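Local coordinates for transcriptional regulatory protein RcsB (Salmonella typhimurium, PDB 5O8Z) that is the response regulator of the Rcs two-component signalling system and probably controls transcription of numerous genes by binding regulatory DNA regions, at residues A9-I14 and L57-D62; L53-S58 and L81-L86. All coordinates share one frame; numbering follows the deposited sequence.

Interaction 1: residues A9-I14 and L57-D62. With MG (magnesium ion), chain F; BEF (beryllium trifluoride ion), chain E.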
# COMPACT_ATOMS: atom_id res chain seq x y z
N ALA B 9 -11.45 -3.71 -9.01
CA ALA B 9 -10.48 -2.74 -9.49
C ALA B 9 -9.34 -2.56 -8.50
O ALA B 9 -9.58 -2.24 -7.35
CB ALA B 9 -11.16 -1.40 -9.75
N ASP B 10 -8.11 -2.77 -8.97
CA ASP B 10 -6.90 -2.50 -8.19
C ASP B 10 -5.74 -2.36 -9.15
O ASP B 10 -5.69 -3.10 -10.13
CB ASP B 10 -6.63 -3.65 -7.22
CG ASP B 10 -5.63 -3.28 -6.11
OD1 ASP B 10 -4.43 -3.06 -6.44
OD2 ASP B 10 -6.02 -3.24 -4.90
N ASP B 11 -4.80 -1.45 -8.86
CA ASP B 11 -3.62 -1.27 -9.71
C ASP B 11 -2.51 -2.34 -9.57
O ASP B 11 -1.53 -2.29 -10.30
CB ASP B 11 -3.03 0.15 -9.62
CG ASP B 11 -2.55 0.52 -8.23
OD1 ASP B 11 -3.22 0.13 -7.24
OD2 ASP B 11 -1.54 1.25 -8.11
N HIS B 12 -2.67 -3.28 -8.63
CA HIS B 12 -1.72 -4.36 -8.44
C HIS B 12 -2.34 -5.67 -8.89
O HIS B 12 -3.23 -6.18 -8.21
CB HIS B 12 -1.35 -4.47 -6.96
CG HIS B 12 -0.59 -3.31 -6.44
ND1 HIS B 12 -0.49 -3.03 -5.10
CD2 HIS B 12 0.13 -2.35 -7.08
CE1 HIS B 12 0.25 -1.95 -4.93
NE2 HIS B 12 0.64 -1.52 -6.11
N PRO B 13 -1.87 -6.25 -10.01
CA PRO B 13 -2.54 -7.48 -10.49
C PRO B 13 -2.50 -8.65 -9.50
O PRO B 13 -3.38 -9.50 -9.56
CB PRO B 13 -1.77 -7.80 -11.77
CG PRO B 13 -1.31 -6.46 -12.26
CD PRO B 13 -0.95 -5.71 -11.02
N ILE B 14 -1.52 -8.68 -8.59
CA ILE B 14 -1.45 -9.73 -7.57
C ILE B 14 -2.64 -9.66 -6.63
O ILE B 14 -3.18 -10.69 -6.22
CB ILE B 14 -0.09 -9.71 -6.81
CG1 ILE B 14 0.14 -11.03 -6.06
CG2 ILE B 14 0.02 -8.53 -5.85
CD1 ILE B 14 0.35 -12.22 -6.95
N LEU B 57 -8.43 2.26 -3.53
CA LEU B 57 -8.41 3.73 -3.43
C LEU B 57 -7.27 4.36 -4.22
O LEU B 57 -7.52 5.32 -4.93
CB LEU B 57 -8.30 4.23 -1.97
CG LEU B 57 -9.52 4.17 -1.04
CD1 LEU B 57 -9.16 4.74 0.34
CD2 LEU B 57 -10.73 4.91 -1.59
N SER B 58 -6.03 3.87 -4.07
CA SER B 58 -4.92 4.42 -4.83
C SER B 58 -4.73 3.63 -6.10
O SER B 58 -4.34 2.47 -6.05
CB SER B 58 -3.60 4.44 -4.04
OG SER B 58 -3.76 5.10 -2.81
N MET B 59 -5.02 4.28 -7.23
CA MET B 59 -4.77 3.73 -8.56
C MET B 59 -4.45 4.83 -9.56
O MET B 59 -4.93 5.95 -9.41
CB MET B 59 -6.01 3.04 -9.12
CG MET B 59 -6.66 2.00 -8.25
SD MET B 59 -8.09 1.25 -9.08
CE MET B 59 -8.91 2.68 -9.79
N PRO B 60 -3.72 4.49 -10.64
CA PRO B 60 -3.61 5.47 -11.72
C PRO B 60 -4.95 5.83 -12.38
O PRO B 60 -5.93 5.09 -12.31
CB PRO B 60 -2.68 4.80 -12.73
CG PRO B 60 -2.09 3.63 -12.04
CD PRO B 60 -3.03 3.24 -10.97
N GLY B 61 -4.95 6.98 -13.03
CA GLY B 61 -6.04 7.44 -13.87
C GLY B 61 -6.16 8.94 -13.71
O GLY B 61 -6.70 9.42 -12.73
N ASP B 62 -5.64 9.67 -14.68
CA ASP B 62 -5.68 11.12 -14.63
C ASP B 62 -7.09 11.71 -14.80
O ASP B 62 -7.47 12.61 -14.05
CB ASP B 62 -4.68 11.71 -15.64
CG ASP B 62 -3.23 11.49 -15.20
OD1 ASP B 62 -2.76 10.33 -15.22
OD2 ASP B 62 -2.56 12.50 -14.84
MG MG F . -3.52 0.61 -5.19
BE BEF E . -5.07 0.72 -2.49
F1 BEF E . -3.99 1.26 -3.36
F2 BEF E . -5.75 1.87 -1.83
F3 BEF E . -4.72 -0.31 -1.47
O HOH W 1 -2.88 -1.32 -4.76
O HOH W 2 -1.60 1.20 -5.28
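Asp-11 and Ser-58 meet through a shared magnesium ion, a metal-mediated contact between two loops at the C-terminal edge of the parallel sheet in the receiver domain. The magnesium is bound by Asp-11 OD1 at 2.1 Å and by the backbone O of Ser-58 at 2.2 Å. These two acceptors lie only 2.9 Å apart, a closeness that the cation between them makes tolerable. Two waters, Asp-56 OD2 and fluorine F1 of beryllium trifluoride, 2.0 Å from the magnesium, fill the other positions. With chi1 at 61°, CG of Asp-11 sits between its own backbone N and carbonyl carbon, which brings OD1 to the metal. Asp-11 CB rests 3.4 Å from CD of Pro-60. Asp-10 works from the second shell: its OD1 receives water 1 and, through the anti lone pair, the N-H of His-12 in an Asx turn, while OD2 forms a salt bridge with Lys-109. On the phosphate-mimic side, the N-H of Ser-58 reaches F2 nearly straight (3.0 Å, 167°), and Leu-57 N adds a second bond to that fluorine. With Met-59 CG anti to the carbonyl carbon and chi2 extended, SD comes to 4.1 Å from CB of Ala-9; a flexible thioether suits this buried apolar corner. Beyond it, Met-59 packs on Leu-70 of helix 67-77, while segment 9-14 leads from strand 4-9 into helix 13-23, with His-12 at the N-cap position.

Interaction 2: residues L53-S58 and L81-L86; sequences LITDLS and LSIIVL. With MG (magnesium ion), chain F; BEF (beryllium trifluoride ion), chain E.
Leu-53 and Thr-55 bond through their backbones to the strand beside them, making 53-55 and 82-86 parallel neighbours whose axes differ in direction by 21°. Leu-53 N donates to Ser-82 O, and Thr-55 O accepts from Leu-86 N at 2.9 Å; between these lie Ile-84 N to Leu-53 O and Thr-55 N to Ile-84 O. Packing is dense on the face bearing Thr-55 and Val-85, which lie side by side with their CG2 methyls 4.1 Å apart. Leu-57 crosses Val-85 at about a right angle, CG meeting CG1 at 3.8 Å. Thr-55 is beta-branched, as suits a strand, and its chi1 of -170° leaves CG2 for the apolar contact while OG1 donates to Asp-56 O. On the other face, Ile-54 and Ile-84 pack against Leu-120 of helix 115-124. The N-terminal end is looser: Leu-81 and Ser-82 are partly exposed, and the leucine keeps CD2 against CB of Leu-53 at 3.9 Å. Just past the strand, Asp-56 carries the beryllium on OD1 at 1.8 Å, mimicking an aspartylphosphate, and gives OD2 to magnesium. A phosphoacceptor aspartate at the end of a central strand, here in the beta-alpha-beta unit 52-55, 67-77, 82-87, is the hallmark of the CheY-like receiver domain.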
# COMPACT_ATOMS: atom_id res chain seq x y z
N LEU B 53 -19.16 -3.17 -6.94
CA LEU B 53 -17.79 -2.83 -7.25
C LEU B 53 -16.94 -3.04 -5.98
O LEU B 53 -17.26 -2.50 -4.95
CB LEU B 53 -17.70 -1.37 -7.71
CG LEU B 53 -16.31 -0.72 -7.78
CD1 LEU B 53 -15.40 -1.46 -8.76
CD2 LEU B 53 -16.41 0.73 -8.19
N ILE B 54 -15.87 -3.84 -6.09
CA ILE B 54 -14.85 -3.97 -5.07
C ILE B 54 -13.67 -3.18 -5.59
O ILE B 54 -13.04 -3.60 -6.56
CB ILE B 54 -14.42 -5.44 -4.89
CG1 ILE B 54 -15.62 -6.31 -4.50
CG2 ILE B 54 -13.26 -5.52 -3.89
CD1 ILE B 54 -15.33 -7.81 -4.51
N THR B 55 -13.38 -2.03 -4.98
CA THR B 55 -12.40 -1.10 -5.53
C THR B 55 -11.33 -0.69 -4.57
O THR B 55 -11.56 -0.47 -3.40
CB THR B 55 -13.01 0.20 -6.12
OG1 THR B 55 -11.99 0.93 -6.85
CG2 THR B 55 -13.63 1.12 -5.06
N ASP B 56 -10.16 -0.50 -5.15
CA ASP B 56 -9.01 0.07 -4.51
C ASP B 56 -9.16 1.60 -4.44
O ASP B 56 -9.96 2.14 -5.18
CB ASP B 56 -7.80 -0.31 -5.37
CG ASP B 56 -6.51 -0.01 -4.71
OD1 ASP B 56 -6.47 0.06 -3.48
OD2 ASP B 56 -5.53 0.14 -5.43
N LEU B 57 -8.43 2.26 -3.53
CA LEU B 57 -8.41 3.73 -3.43
C LEU B 57 -7.27 4.36 -4.22
O LEU B 57 -7.52 5.32 -4.93
CB LEU B 57 -8.30 4.23 -1.97
CG LEU B 57 -9.52 4.17 -1.04
CD1 LEU B 57 -9.16 4.74 0.34
CD2 LEU B 57 -10.73 4.91 -1.59
N SER B 58 -6.03 3.87 -4.07
CA SER B 58 -4.92 4.42 -4.83
C SER B 58 -4.73 3.63 -6.10
O SER B 58 -4.34 2.47 -6.05
CB SER B 58 -3.60 4.44 -4.04
OG SER B 58 -3.76 5.10 -2.81
N LEU B 81 -25.15 0.98 -8.05
CA LEU B 81 -23.98 0.16 -7.84
C LEU B 81 -23.58 0.15 -6.37
O LEU B 81 -23.33 1.20 -5.79
CB LEU B 81 -22.85 0.69 -8.70
CG LEU B 81 -21.55 -0.09 -8.73
CD1 LEU B 81 -21.76 -1.45 -9.36
CD2 LEU B 81 -20.48 0.71 -9.47
N SER B 82 -23.49 -1.03 -5.77
CA SER B 82 -22.98 -1.13 -4.41
C SER B 82 -21.45 -1.08 -4.42
O SER B 82 -20.81 -1.64 -5.32
CB SER B 82 -23.52 -2.39 -3.72
OG SER B 82 -24.93 -2.30 -3.59
N ILE B 83 -20.86 -0.37 -3.46
CA ILE B 83 -19.42 -0.20 -3.43
C ILE B 83 -18.81 -0.77 -2.16
O ILE B 83 -19.23 -0.43 -1.06
CB ILE B 83 -19.04 1.29 -3.60
CG1 ILE B 83 -19.59 1.82 -4.94
CG2 ILE B 83 -17.52 1.45 -3.55
CD1 ILE B 83 -19.40 3.30 -5.18
N ILE B 84 -17.81 -1.64 -2.31
CA ILE B 84 -16.94 -2.03 -1.19
C ILE B 84 -15.52 -1.59 -1.51
O ILE B 84 -14.97 -1.95 -2.55
CB ILE B 84 -16.93 -3.54 -0.93
CG1 ILE B 84 -18.33 -4.04 -0.63
CG2 ILE B 84 -16.00 -3.89 0.23
CD1 ILE B 84 -18.49 -5.53 -0.86
N VAL B 85 -14.92 -0.84 -0.59
CA VAL B 85 -13.55 -0.38 -0.77
C VAL B 85 -12.62 -1.36 -0.07
O VAL B 85 -12.88 -1.75 1.07
CB VAL B 85 -13.38 1.04 -0.23
CG1 VAL B 85 -11.92 1.43 -0.13
CG2 VAL B 85 -14.15 2.01 -1.11
N LEU B 86 -11.59 -1.79 -0.80
CA LEU B 86 -10.55 -2.68 -0.26
C LEU B 86 -9.26 -1.92 -0.45
O LEU B 86 -8.83 -1.72 -1.59
CB LEU B 86 -10.52 -4.02 -1.00
CG LEU B 86 -9.34 -4.97 -0.71
CD1 LEU B 86 -9.33 -5.46 0.74
CD2 LEU B 86 -9.40 -6.17 -1.64
MG MG F . -3.52 0.61 -5.19
BE BEF E . -5.07 0.72 -2.49
F1 BEF E . -3.99 1.26 -3.36
F2 BEF E . -5.75 1.87 -1.83
F3 BEF E . -4.72 -0.31 -1.47
O HOH W 1 -2.88 -1.32 -4.76
O HOH W 2 -1.60 1.20 -5.28

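How the interactions relate
Interactions 1 and 2 lie within one receiver domain, their centres about 11 Å apart, and share Leu-57, Ser-58, the magnesium and beryllium trifluoride. Along the chain come 9-14, then 53-58 running into 57-62, and last 81-86. Strand 52-55 is the middle one of five, flanked by 4-9 and 82-87. On the edge turned from interaction 2, strand 52-55 meets Ala-9, which probably hydrogen-bonds to the backbones of Ile-54 and Asp-56. Interaction 2 thus fixes the central strand that presents Asp-56, while interaction 1 gathers the loops at its C-terminal end round the metal. Together they hold the phosphate mimic where Thr-87, Met-88 and Lys-109 also bind it.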